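Side-chain contacts in putative TetR transcriptional regulator (Rhodococcus sp., PDB 2I10), which probably binds DNA as a dimeric transcriptional regulator of the TetR family and holds p-nitrophenol in this crystal: residues K61-D64 against R65-E69; C68-T71 against L72-E75; F105-M108 against T109-A112; E143-A147 against D148-P152. All coordinates share one frame; numbering follows the deposited sequence.

Contact 1 (K61-D64 against R65-E69); sequences KTLD and RYMCE
Helix 55-66 finishes its last turn where T62 and L63 meet Y66 and M67, one turn further on, just before the chain breaks out of helical geometry. Three backbone bonds of the i to i+4 kind close this turn: R65 N to K61 O at 3.2 Å, Y66 N to T62 O at 3.0 Å, and M67 N to L63 O at 2.9 Å. The last persists although M67, with psi at 120°, has already turned away from the helix.

T62 CG2 is anti to its own backbone N and comes within 3.9 Å of Y66 CD2, tilted above the ring plane, while T62 O sits at the ring edge, in its plane, 3.4 Å from the same CD2. The hydroxyl of T62 is used separately, bonding L58 O one turn back.

One residue on, L63 and M67, a selenomethionine, run side by side in the same direction, with L63 CD2 4.1 Å from M67 CG. Both also pack on M108, and the Y66 ring rests against M21 of helix 15-27. D64 instead sends its carboxylate to R70. In this all-helical fold, the arrangement is the C-terminal end of the helix that, as in TetR relatives, leads from the DNA-binding domain into the ligand-binding body.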
ATOM      1  N   LYS B  61     -18.189   6.126 -10.108  1.00 30.96           N
ATOM      2  CA  LYS B  61     -17.674   4.872 -10.723  1.00 32.78           C
ATOM      3  C   LYS B  61     -16.138   4.776 -10.571  1.00 32.27           C
ATOM      4  O   LYS B  61     -15.577   3.690 -10.392  1.00 31.61           O
ATOM      5  CB  LYS B  61     -18.028   4.780 -12.235  1.00 32.85           C
ATOM      6  CG  LYS B  61     -19.519   4.687 -12.596  1.00 35.91           C
ATOM      7  CD  LYS B  61     -19.779   5.001 -14.154  1.00 36.41           C
ATOM      8  CE  LYS B  61     -21.207   5.444 -14.492  1.00 38.49           C
ATOM      9  NZ  LYS B  61     -22.286   4.492 -13.990  1.00 43.09           N
ATOM     10  N   THR B  62     -15.477   5.920 -10.685  1.00 31.69           N
ATOM     11  CA  THR B  62     -14.024   5.997 -10.548  1.00 32.75           C
ATOM     12  C   THR B  62     -13.651   5.612  -9.082  1.00 32.35           C
ATOM     13  O   THR B  62     -12.742   4.824  -8.874  1.00 33.29           O
ATOM     14  CB  THR B  62     -13.487   7.396 -10.947  1.00 32.51           C
ATOM     15  OG1 THR B  62     -13.744   7.620 -12.339  1.00 32.68           O
ATOM     16  CG2 THR B  62     -11.982   7.476 -10.788  1.00 36.41           C
ATOM     17  N   LEU B  63     -14.396   6.115  -8.100  1.00 31.64           N
ATOM     18  CA  LEU B  63     -14.163   5.774  -6.700  1.00 31.73           C
ATOM     19  C   LEU B  63     -14.440   4.323  -6.420  1.00 32.71           C
ATOM     20  O   LEU B  63     -13.747   3.735  -5.579  1.00 34.29           O
ATOM     21  CB  LEU B  63     -14.958   6.672  -5.753  1.00 30.21           C
ATOM     22  CG  LEU B  63     -14.741   8.191  -5.743  1.00 30.80           C
ATOM     23  CD1 LEU B  63     -15.665   8.847  -4.678  1.00 28.68           C
ATOM     24  CD2 LEU B  63     -13.258   8.572  -5.469  1.00 29.52           C
ATOM     25  N   ASP B  64     -15.458   3.734  -7.046  1.00 32.45           N
ATOM     26  CA  ASP B  64     -15.675   2.289  -6.936  1.00 33.73           C
ATOM     27  C   ASP B  64     -14.430   1.517  -7.365  1.00 35.07           C
ATOM     28  O   ASP B  64     -14.079   0.526  -6.745  1.00 35.68           O
ATOM     29  CB  ASP B  64     -16.845   1.812  -7.815  1.00 34.05           C
ATOM     30  CG  ASP B  64     -18.197   2.315  -7.343  1.00 36.32           C
ATOM     31  OD1 ASP B  64     -18.294   2.801  -6.190  1.00 36.82           O
ATOM     32  OD2 ASP B  64     -19.179   2.215  -8.136  1.00 41.22           O
ATOM     33  N   ARG B  65     -13.790   1.956  -8.454  1.00 35.88           N
ATOM     34  CA  ARG B  65     -12.626   1.259  -8.996  1.00 37.18           C
ATOM     35  C   ARG B  65     -11.363   1.462  -8.117  1.00 36.70           C
ATOM     36  O   ARG B  65     -10.597   0.535  -7.934  1.00 36.95           O
ATOM     37  CB  ARG B  65     -12.386   1.700 -10.448  1.00 37.00           C
ATOM     38  CG  ARG B  65     -11.235   1.005 -11.196  1.00 41.62           C
ATOM     39  CD  ARG B  65     -11.466  -0.488 -11.407  1.00 48.06           C
ATOM     40  NE  ARG B  65     -12.713  -0.835 -12.108  1.00 51.69           N
ATOM     41  CZ  ARG B  65     -12.798  -1.124 -13.408  1.00 54.99           C
ATOM     42  NH1 ARG B  65     -11.713  -1.075 -14.170  1.00 56.70           N
ATOM     43  NH2 ARG B  65     -13.969  -1.439 -13.959  1.00 55.32           N
ATOM     44  N   TYR B  66     -11.162   2.655  -7.573  1.00 36.11           N
ATOM     45  CA  TYR B  66      -9.875   3.005  -6.968  1.00 37.47           C
ATOM     46  C   TYR B  66      -9.822   3.238  -5.464  1.00 38.93           C
ATOM     47  O   TYR B  66      -8.743   3.471  -4.937  1.00 39.10           O
ATOM     48  CB  TYR B  66      -9.332   4.253  -7.631  1.00 36.13           C
ATOM     49  CG  TYR B  66      -8.838   4.038  -9.063  1.00 36.76           C
ATOM     50  CD1 TYR B  66      -7.551   3.549  -9.301  1.00 34.86           C
ATOM     51  CD2 TYR B  66      -9.649   4.351 -10.171  1.00 33.82           C
ATOM     52  CE1 TYR B  66      -7.064   3.361 -10.603  1.00 35.79           C
ATOM     53  CE2 TYR B  66      -9.167   4.163 -11.510  1.00 34.27           C
ATOM     54  CZ  TYR B  66      -7.874   3.671 -11.701  1.00 34.18           C
ATOM     55  OH  TYR B  66      -7.374   3.458 -12.977  1.00 35.84           O
HETATM   56  N   MSE B  67     -10.956   3.237  -4.778  1.00 40.45           N
HETATM   57  CA  MSE B  67     -11.002   3.568  -3.350  1.00 44.50           C
HETATM   58  C   MSE B  67     -11.001   2.258  -2.568  1.00 43.06           C
HETATM   59  O   MSE B  67     -11.894   1.437  -2.790  1.00 45.05           O
HETATM   60  CB  MSE B  67     -12.242   4.436  -3.014  1.00 43.33           C
HETATM   61  CG  MSE B  67     -11.991   5.935  -2.562  1.00 45.28           C
HETATM   62 SE   MSE B  67     -13.664   6.616  -1.559  0.80 58.03          SE
HETATM   63  CE  MSE B  67     -13.436   5.582   0.017  1.00 53.21           C
ATOM     64  N   CYS B  68     -10.003   2.032  -1.697  1.00 40.99           N
ATOM     65  CA  CYS B  68     -10.035   0.898  -0.741  1.00 40.60           C
ATOM     66  C   CYS B  68     -11.284   0.995   0.166  1.00 39.01           C
ATOM     67  O   CYS B  68     -12.025   0.028   0.348  1.00 38.74           O
ATOM     68  CB  CYS B  68      -8.710   0.808   0.108  1.00 39.89           C
ATOM     69  SG  CYS B  68      -7.178   0.079  -0.816  1.00 45.72           S
ATOM     70  N   GLU B  69     -11.518   2.193   0.687  1.00 37.18           N
ATOM     71  CA  GLU B  69     -12.480   2.436   1.775  1.00 37.76           C
ATOM     72  C   GLU B  69     -13.940   2.659   1.354  1.00 38.82           C
ATOM     73  O   GLU B  69     -14.700   3.276   2.112  1.00 40.03           O
ATOM     74  CB  GLU B  69     -12.033   3.647   2.593  1.00 35.76           C
ATOM     75  CG  GLU B  69     -10.576   3.603   3.012  1.00 34.92           C
ATOM     76  CD  GLU B  69      -9.601   4.231   2.005  1.00 30.39           C
ATOM     77  OE1 GLU B  69      -9.930   4.424   0.814  1.00 31.25           O
ATOM     78  OE2 GLU B  69      -8.483   4.529   2.437  1.00 31.93           O
TER

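Contact 2 (C68-T71 against L72-E75); sequences CERT and LQLE
With chi1 at -77° and a sharp bend at chi2 (66°), Q73 curls its side chain back toward R70, and E75, whose CG lies opposite its carbonyl carbon, runs out extended beside T71. In the first pair the amide oxygen does the touching: Q73 OE1 comes 3.3 Å from R70 CG and 3.6 Å from R70 CB, so it meets the aliphatic root of the arginine. The amide and guanidinium planes are turned 43° from one another. The charged end of R70 is engaged further back, NE with D64 and NH2 with E60.

T71 and E75 point the same way, and T71 OG1 lies 3.3 Å from E75 OE1. In the backbone, E75 N donates to T71 O at 2.9 Å, and L74 N donates to R70 O at 3.1 Å. R70 holds the N-cap position of helix 71-78, so these are the opening bonds of that helix.

Chemically, the start of the helix is secured by main-chain bonds, while the R70 side chain reaches back to acids of the preceding helix. E75 stands one turn into the helix, but its carboxylate reaches back beside T71 at the N-terminus, where the helix dipole would probably favour its negative charge.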
ATOM      1  N   CYS B  68     -10.003   2.032  -1.697  1.00 40.99           N
ATOM      2  CA  CYS B  68     -10.035   0.898  -0.741  1.00 40.60           C
ATOM      3  C   CYS B  68     -11.284   0.995   0.166  1.00 39.01           C
ATOM      4  O   CYS B  68     -12.025   0.028   0.348  1.00 38.74           O
ATOM      5  CB  CYS B  68      -8.710   0.808   0.108  1.00 39.89           C
ATOM      6  SG  CYS B  68      -7.178   0.079  -0.816  1.00 45.72           S
ATOM      7  N   GLU B  69     -11.518   2.193   0.687  1.00 37.18           N
ATOM      8  CA  GLU B  69     -12.480   2.436   1.775  1.00 37.76           C
ATOM      9  C   GLU B  69     -13.940   2.659   1.354  1.00 38.82           C
ATOM     10  O   GLU B  69     -14.700   3.276   2.112  1.00 40.03           O
ATOM     11  CB  GLU B  69     -12.033   3.647   2.593  1.00 35.76           C
ATOM     12  CG  GLU B  69     -10.576   3.603   3.012  1.00 34.92           C
ATOM     13  CD  GLU B  69      -9.601   4.231   2.005  1.00 30.39           C
ATOM     14  OE1 GLU B  69      -9.930   4.424   0.814  1.00 31.25           O
ATOM     15  OE2 GLU B  69      -8.483   4.529   2.437  1.00 31.93           O
ATOM     16  N   ARG B  70     -14.325   2.180   0.170  1.00 38.83           N
ATOM     17  CA  ARG B  70     -15.684   2.368  -0.368  1.00 39.22           C
ATOM     18  C   ARG B  70     -16.812   1.979   0.594  1.00 38.43           C
ATOM     19  O   ARG B  70     -16.903   0.815   0.984  1.00 36.54           O
ATOM     20  CB  ARG B  70     -15.817   1.587  -1.693  1.00 39.83           C
ATOM     21  CG  ARG B  70     -16.749   2.265  -2.676  1.00 40.84           C
ATOM     22  CD  ARG B  70     -16.304   3.681  -2.997  1.00 40.29           C
ATOM     23  NE  ARG B  70     -17.166   4.270  -4.002  1.00 38.80           N
ATOM     24  CZ  ARG B  70     -17.836   5.427  -3.931  1.00 38.20           C
ATOM     25  NH1 ARG B  70     -17.753   6.239  -2.895  1.00 36.84           N
ATOM     26  NH2 ARG B  70     -18.573   5.809  -4.972  1.00 36.20           N
ATOM     27  N   THR B  71     -17.685   2.951   0.925  1.00 38.41           N
ATOM     28  CA  THR B  71     -18.716   2.804   1.953  1.00 39.55           C
ATOM     29  C   THR B  71     -19.664   1.614   1.816  1.00 38.79           C
ATOM     30  O   THR B  71     -19.873   0.868   2.783  1.00 38.30           O
ATOM     31  CB  THR B  71     -19.521   4.152   2.272  1.00 39.05           C
ATOM     32  OG1 THR B  71     -20.603   3.839   3.128  1.00 44.39           O
ATOM     33  CG2 THR B  71     -20.112   4.790   1.068  1.00 41.82           C
ATOM     34  N   LEU B  72     -20.224   1.437   0.625  1.00 39.03           N
ATOM     35  CA  LEU B  72     -21.250   0.415   0.382  1.00 38.61           C
ATOM     36  C   LEU B  72     -20.680  -0.992   0.563  1.00 37.54           C
ATOM     37  O   LEU B  72     -21.313  -1.848   1.176  1.00 37.10           O
ATOM     38  CB  LEU B  72     -21.897   0.596  -1.012  1.00 39.68           C
ATOM     39  CG  LEU B  72     -22.683  -0.586  -1.645  1.00 40.18           C
ATOM     40  CD1 LEU B  72     -23.900  -1.001  -0.829  1.00 43.25           C
ATOM     41  CD2 LEU B  72     -23.101  -0.346  -3.097  1.00 40.49           C
ATOM     42  N   GLN B  73     -19.461  -1.218   0.074  1.00 36.28           N
ATOM     43  CA  GLN B  73     -18.862  -2.530   0.192  1.00 35.05           C
ATOM     44  C   GLN B  73     -18.427  -2.808   1.619  1.00 34.06           C
ATOM     45  O   GLN B  73     -18.569  -3.914   2.074  1.00 33.23           O
ATOM     46  CB  GLN B  73     -17.708  -2.697  -0.785  1.00 36.22           C
ATOM     47  CG  GLN B  73     -18.169  -2.950  -2.218  1.00 38.11           C
ATOM     48  CD  GLN B  73     -18.900  -1.741  -2.821  1.00 44.13           C
ATOM     49  OE1 GLN B  73     -18.493  -0.572  -2.645  1.00 40.63           O
ATOM     50  NE2 GLN B  73     -20.017  -2.025  -3.522  1.00 47.05           N
ATOM     51  N   LEU B  74     -17.943  -1.801   2.335  1.00 33.25           N
ATOM     52  CA  LEU B  74     -17.572  -2.005   3.736  1.00 34.93           C
ATOM     53  C   LEU B  74     -18.808  -2.362   4.590  1.00 34.50           C
ATOM     54  O   LEU B  74     -18.820  -3.353   5.327  1.00 34.44           O
ATOM     55  CB  LEU B  74     -16.870  -0.761   4.269  1.00 34.37           C
ATOM     56  CG  LEU B  74     -16.270  -0.864   5.669  1.00 37.72           C
ATOM     57  CD1 LEU B  74     -15.177  -1.926   5.753  1.00 33.09           C
ATOM     58  CD2 LEU B  74     -15.720   0.529   5.999  1.00 38.12           C
ATOM     59  N   GLU B  75     -19.856  -1.559   4.444  1.00 34.77           N
ATOM     60  CA  GLU B  75     -21.137  -1.788   5.102  1.00 35.56           C
ATOM     61  C   GLU B  75     -21.752  -3.140   4.778  1.00 34.93           C
ATOM     62  O   GLU B  75     -22.202  -3.839   5.683  1.00 33.85           O
ATOM     63  CB  GLU B  75     -22.087  -0.620   4.818  1.00 35.68           C
ATOM     64  CG  GLU B  75     -21.631   0.606   5.633  1.00 39.20           C
ATOM     65  CD  GLU B  75     -22.407   1.868   5.363  1.00 43.69           C
ATOM     66  OE1 GLU B  75     -23.064   1.929   4.293  1.00 47.49           O
ATOM     67  OE2 GLU B  75     -22.346   2.802   6.224  1.00 41.82           O
TER

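Contact 3 (F105-M108 against T109-A112); sequences FGCM and TVQA
Q111 folds its amide back over the start of its own short helix to take hold of the F105 carbonyl. Its CG stands opposite the carbonyl carbon, beside the backbone N, and the bend at chi2 (-66°) turns the chain toward the loop, so that Q111 NE2 donates to F105 O at 2.6 Å. The bond is short and nearly straight (167° at the hydrogen). It falls on a lone pair in the carbonyl plane, with the acceptor close to the plane of the amide itself. The same NE2 lies 3.5 Å from F105 CB at the edge of the phenyl ring, and ring and amide stand almost perpendicular.

After F105 the chain passes through G106, where positive phi (77°) helps turn it into the helix. C107 is the N-cap residue; its sulfur takes the crowded position between backbone N and carbonyl carbon, which leaves SG 4.2 Å from V110 CG2 and disulfide-bonded to C68. Main-chain bonds begin here, with Q111 N to C107 O at 3.1 Å and A112 N to M108 O at 2.8 Å.

The amide of Q111 is gripped further across the dimer interface: NE2 also donates to A112 O of the second subunit, and OE1 accepts from L114 N of the second subunit, fixing its rotation. Within the chain, the selenomethionine M108 is buried against helices 15-27, 55-66 and 121-148, while C107, T109 and V110 face helix 157-177. Helix 108-112 is thus wedged among four helices of its own subunit, with the second subunit beside it.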
ATOM      1  N   PHE B 105      -1.474   1.197  -9.875  1.00 15.19           N
ATOM      2  CA  PHE B 105      -1.336   2.350  -8.969  1.00 14.32           C
ATOM      3  C   PHE B 105      -1.613   2.005  -7.491  1.00 14.25           C
ATOM      4  O   PHE B 105      -1.218   2.736  -6.567  1.00 14.73           O
ATOM      5  CB  PHE B 105      -2.270   3.499  -9.418  1.00 14.16           C
ATOM      6  CG  PHE B 105      -1.900   4.095 -10.745  1.00 12.16           C
ATOM      7  CD1 PHE B 105      -2.582   3.729 -11.896  1.00 10.48           C
ATOM      8  CD2 PHE B 105      -0.850   5.001 -10.841  1.00 12.18           C
ATOM      9  CE1 PHE B 105      -2.242   4.266 -13.112  1.00 11.38           C
ATOM     10  CE2 PHE B 105      -0.487   5.540 -12.067  1.00 12.14           C
ATOM     11  CZ  PHE B 105      -1.189   5.170 -13.206  1.00 14.03           C
ATOM     12  N   GLY B 106      -2.322   0.901  -7.267  1.00 13.26           N
ATOM     13  CA  GLY B 106      -2.841   0.608  -5.959  1.00 12.55           C
ATOM     14  C   GLY B 106      -4.051   1.524  -5.795  1.00 12.71           C
ATOM     15  O   GLY B 106      -4.424   2.258  -6.739  1.00 11.56           O
ATOM     16  N   CYS B 107      -4.660   1.466  -4.615  1.00 13.34           N
ATOM     17  CA  CYS B 107      -5.820   2.276  -4.341  1.00 14.02           C
ATOM     18  C   CYS B 107      -5.366   3.659  -3.940  1.00 13.98           C
ATOM     19  O   CYS B 107      -4.171   3.927  -3.712  1.00 13.17           O
ATOM     20  CB  CYS B 107      -6.726   1.647  -3.308  1.00 16.25           C
ATOM     21  SG  CYS B 107      -6.097   1.666  -1.615  1.00 21.98           S
HETATM   22  N   MSE B 108      -6.311   4.567  -3.878  1.00 12.76           N
HETATM   23  CA  MSE B 108      -5.955   5.949  -3.743  1.00 14.18           C
HETATM   24  C   MSE B 108      -5.196   6.275  -2.459  1.00 13.12           C
HETATM   25  O   MSE B 108      -4.263   7.082  -2.458  1.00 14.66           O
HETATM   26  CB  MSE B 108      -7.207   6.795  -3.897  1.00 12.80           C
HETATM   27  CG  MSE B 108      -7.798   6.741  -5.306  1.00 12.54           C
HETATM   28 SE   MSE B 108      -9.739   7.354  -5.323  0.80 19.57          SE
HETATM   29  CE  MSE B 108      -9.445   9.082  -4.425  1.00 21.56           C
ATOM     30  N   THR B 109      -5.574   5.700  -1.345  1.00 11.94           N
ATOM     31  CA  THR B 109      -4.707   5.900  -0.154  1.00 13.20           C
ATOM     32  C   THR B 109      -3.238   5.442  -0.303  1.00 12.78           C
ATOM     33  O   THR B 109      -2.307   6.100   0.194  1.00 12.26           O
ATOM     34  CB  THR B 109      -5.377   5.313   1.126  1.00 13.18           C
ATOM     35  OG1 THR B 109      -6.608   6.024   1.288  1.00 12.50           O
ATOM     36  CG2 THR B 109      -4.442   5.371   2.432  1.00 11.99           C
ATOM     37  N   VAL B 110      -3.032   4.320  -0.963  1.00 13.53           N
ATOM     38  CA  VAL B 110      -1.675   3.908  -1.301  1.00 13.68           C
ATOM     39  C   VAL B 110      -0.982   5.046  -2.087  1.00 14.33           C
ATOM     40  O   VAL B 110       0.076   5.516  -1.687  1.00 14.54           O
ATOM     41  CB  VAL B 110      -1.635   2.552  -2.066  1.00 13.66           C
ATOM     42  CG1 VAL B 110      -0.272   2.340  -2.738  1.00 13.89           C
ATOM     43  CG2 VAL B 110      -1.967   1.368  -1.105  1.00 12.29           C
ATOM     44  N   GLN B 111      -1.612   5.508  -3.166  1.00 15.13           N
ATOM     45  CA  GLN B 111      -1.115   6.642  -3.973  1.00 15.68           C
ATOM     46  C   GLN B 111      -0.832   7.934  -3.170  1.00 16.01           C
ATOM     47  O   GLN B 111       0.241   8.575  -3.351  1.00 16.32           O
ATOM     48  CB  GLN B 111      -2.101   6.914  -5.124  1.00 15.08           C
ATOM     49  CG  GLN B 111      -1.964   5.908  -6.259  1.00 14.91           C
ATOM     50  CD  GLN B 111      -0.602   6.041  -6.968  1.00 13.76           C
ATOM     51  OE1 GLN B 111      -0.184   7.158  -7.303  1.00 14.25           O
ATOM     52  NE2 GLN B 111       0.090   4.899  -7.204  1.00  8.62           N
ATOM     53  N   ALA B 112      -1.776   8.312  -2.291  1.00 14.62           N
ATOM     54  CA  ALA B 112      -1.611   9.505  -1.441  1.00 14.11           C
ATOM     55  C   ALA B 112      -0.426   9.380  -0.474  1.00 13.84           C
ATOM     56  O   ALA B 112       0.110  10.385  -0.032  1.00 13.10           O
ATOM     57  CB  ALA B 112      -2.892   9.798  -0.655  1.00 12.96           C
TER

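Contact 4 (E143-A147 against D148-P152); sequences EKALA and DGDLP
K144 and D148, one helical turn apart near the end of helix 121-148, are joined by a salt bridge. From CB, K144 sets CG anti to its backbone N, on the side of its own carbonyl, and this CG passes 3.6 Å from D148 OD2. The chain then runs out straight until CE, 3.8 Å from that same OD2. A bend at chi4 (32°) turns the ammonium group inward, and K144 NZ reaches D148 OD2 at 2.9 Å, on the syn lone pair of the carboxylate. In the backbone of the same pair, D148 N donates to K144 O at 2.9 Å.

The next carbonyl, A145 O, carries two donors, G149 N at 2.8 Å and L151 N at 3.2 Å. They approach from opposite faces of its plane, so the chain wraps round this oxygen as it leaves the helix. G149 makes the turn possible, with its phi of 99°.

D150 then tucks its carboxylate back over the helix. Chi1 of 55° brings OD2 to a tight 3.1 Å from A145 CB, and OD2 is also bonded by A83 N. L151 covers the same methyl with its CB, and L146, the next residue along the helix, brings its CD2 to the same L151 CB. A water donates to both L146 O and L151 O, at 2.8 Å each, tying the helix end to the departing loop. The arrangement is typical of a helix C-terminus ended by a glycine of positive phi, with the apolar L151, two residues past the glycine, folding back on the last turn.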
ATOM      1  N   GLU B 143     -17.092  -3.552  18.516  1.00 29.20           N
ATOM      2  CA  GLU B 143     -17.860  -3.219  19.730  1.00 30.39           C
ATOM      3  C   GLU B 143     -19.103  -4.129  19.830  1.00 29.09           C
ATOM      4  O   GLU B 143     -19.417  -4.663  20.917  1.00 29.43           O
ATOM      5  CB  GLU B 143     -18.216  -1.724  19.741  1.00 29.47           C
ATOM      6  CG  GLU B 143     -19.041  -1.274  20.914  1.00 32.78           C
ATOM      7  CD  GLU B 143     -19.557   0.145  20.781  1.00 33.79           C
ATOM      8  OE1 GLU B 143     -20.334   0.419  19.821  1.00 34.76           O
ATOM      9  OE2 GLU B 143     -19.237   0.983  21.666  1.00 39.21           O
ATOM     10  N   LYS B 144     -19.744  -4.362  18.685  1.00 27.43           N
ATOM     11  CA  LYS B 144     -20.889  -5.261  18.596  1.00 27.88           C
ATOM     12  C   LYS B 144     -20.452  -6.697  18.793  1.00 28.57           C
ATOM     13  O   LYS B 144     -21.134  -7.451  19.455  1.00 29.25           O
ATOM     14  CB  LYS B 144     -21.547  -5.104  17.217  1.00 26.84           C
ATOM     15  CG  LYS B 144     -22.521  -6.186  16.805  1.00 26.52           C
ATOM     16  CD  LYS B 144     -23.097  -5.906  15.427  1.00 27.91           C
ATOM     17  CE  LYS B 144     -24.106  -7.008  14.959  1.00 29.14           C
ATOM     18  NZ  LYS B 144     -24.895  -7.664  16.050  1.00 30.52           N
ATOM     19  N   ALA B 145     -19.332  -7.099  18.176  1.00 28.24           N
ATOM     20  CA  ALA B 145     -18.806  -8.436  18.408  1.00 28.02           C
ATOM     21  C   ALA B 145     -18.406  -8.744  19.855  1.00 28.65           C
ATOM     22  O   ALA B 145     -18.507  -9.886  20.275  1.00 29.37           O
ATOM     23  CB  ALA B 145     -17.672  -8.798  17.415  1.00 28.14           C
ATOM     24  N   LEU B 146     -17.940  -7.759  20.617  1.00 28.99           N
ATOM     25  CA  LEU B 146     -17.638  -7.993  22.020  1.00 30.29           C
ATOM     26  C   LEU B 146     -18.937  -8.233  22.814  1.00 31.22           C
ATOM     27  O   LEU B 146     -18.958  -9.051  23.754  1.00 31.08           O
ATOM     28  CB  LEU B 146     -16.881  -6.797  22.633  1.00 30.92           C
ATOM     29  CG  LEU B 146     -15.377  -6.621  22.316  1.00 31.80           C
ATOM     30  CD1 LEU B 146     -14.858  -5.259  22.742  1.00 28.62           C
ATOM     31  CD2 LEU B 146     -14.535  -7.741  22.947  1.00 31.77           C
ATOM     32  N   ALA B 147     -19.998  -7.500  22.452  1.00 31.62           N
ATOM     33  CA  ALA B 147     -21.295  -7.653  23.125  1.00 32.56           C
ATOM     34  C   ALA B 147     -21.896  -9.029  22.750  1.00 33.13           C
ATOM     35  O   ALA B 147     -22.364  -9.746  23.611  1.00 32.39           O
ATOM     36  CB  ALA B 147     -22.219  -6.522  22.760  1.00 32.59           C
ATOM     37  N   ASP B 148     -21.791  -9.408  21.476  1.00 33.13           N
ATOM     38  CA  ASP B 148     -22.330 -10.671  20.983  1.00 34.72           C
ATOM     39  C   ASP B 148     -21.486 -11.826  21.482  1.00 35.76           C
ATOM     40  O   ASP B 148     -21.984 -12.925  21.667  1.00 36.48           O
ATOM     41  CB  ASP B 148     -22.359 -10.712  19.447  1.00 33.93           C
ATOM     42  CG  ASP B 148     -23.372  -9.749  18.846  1.00 35.97           C
ATOM     43  OD1 ASP B 148     -24.182  -9.153  19.620  1.00 36.73           O
ATOM     44  OD2 ASP B 148     -23.375  -9.586  17.598  1.00 33.94           O
ATOM     45  N   GLY B 149     -20.195 -11.562  21.668  1.00 36.29           N
ATOM     46  CA  GLY B 149     -19.292 -12.522  22.278  1.00 36.98           C
ATOM     47  C   GLY B 149     -18.456 -13.321  21.295  1.00 36.02           C
ATOM     48  O   GLY B 149     -17.792 -14.252  21.708  1.00 36.34           O
ATOM     49  N   ASP B 150     -18.483 -12.988  20.001  1.00 35.64           N
ATOM     50  CA  ASP B 150     -17.619 -13.690  19.037  1.00 35.50           C
ATOM     51  C   ASP B 150     -16.213 -13.090  19.000  1.00 35.12           C
ATOM     52  O   ASP B 150     -15.304 -13.686  18.476  1.00 34.35           O
ATOM     53  CB  ASP B 150     -18.210 -13.726  17.624  1.00 35.65           C
ATOM     54  CG  ASP B 150     -18.557 -12.345  17.094  1.00 36.64           C
ATOM     55  OD1 ASP B 150     -19.673 -11.865  17.378  1.00 37.79           O
ATOM     56  OD2 ASP B 150     -17.732 -11.756  16.370  1.00 33.88           O
ATOM     57  N   LEU B 151     -16.063 -11.889  19.541  1.00 35.35           N
ATOM     58  CA  LEU B 151     -14.742 -11.315  19.814  1.00 36.33           C
ATOM     59  C   LEU B 151     -14.455 -11.506  21.293  1.00 36.22           C
ATOM     60  O   LEU B 151     -15.257 -11.111  22.133  1.00 36.36           O
ATOM     61  CB  LEU B 151     -14.693  -9.839  19.428  1.00 36.62           C
ATOM     62  CG  LEU B 151     -13.431  -9.247  18.817  1.00 37.27           C
ATOM     63  CD1 LEU B 151     -12.835 -10.101  17.660  1.00 35.27           C
ATOM     64  CD2 LEU B 151     -13.769  -7.842  18.335  1.00 34.36           C
ATOM     65  N   PRO B 152     -13.330 -12.166  21.619  1.00 37.18           N
ATOM     66  CA  PRO B 152     -12.978 -12.434  23.025  1.00 37.07           C
ATOM     67  C   PRO B 152     -12.864 -11.149  23.819  1.00 36.91           C
ATOM     68  O   PRO B 152     -12.345 -10.159  23.296  1.00 35.79           O
ATOM     69  CB  PRO B 152     -11.612 -13.127  22.944  1.00 36.59           C
ATOM     70  CG  PRO B 152     -11.179 -13.040  21.535  1.00 38.28           C
ATOM     71  CD  PRO B 152     -12.342 -12.708  20.668  1.00 36.33           C
TER
HETATM   72  O   HOH W   1     -16.877 -10.726  24.421  1.00 46.45           O

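Contacts 1 and 2 share C68 and E69, and D64 OD1 meets R70 NE at 2.9 Å to bind the end of helix 55-66 to the start of helix 71-78. Contact 3 is stitched to this corner by the disulfide between C68 SG and C107 SG (2.1 Å), by a probable hydrogen bond of 2.7 Å between E69 OE2 and T109 OG1, and by L63 CD2 resting on M108 SE at 3.7 Å. The T109 side chain lies about 8 Å from the bound p-nitrophenol, and E69 touches R131, a pocket residue. Contact 4 ends the helix that carries R131, its centre about 30 Å from that of contact 1.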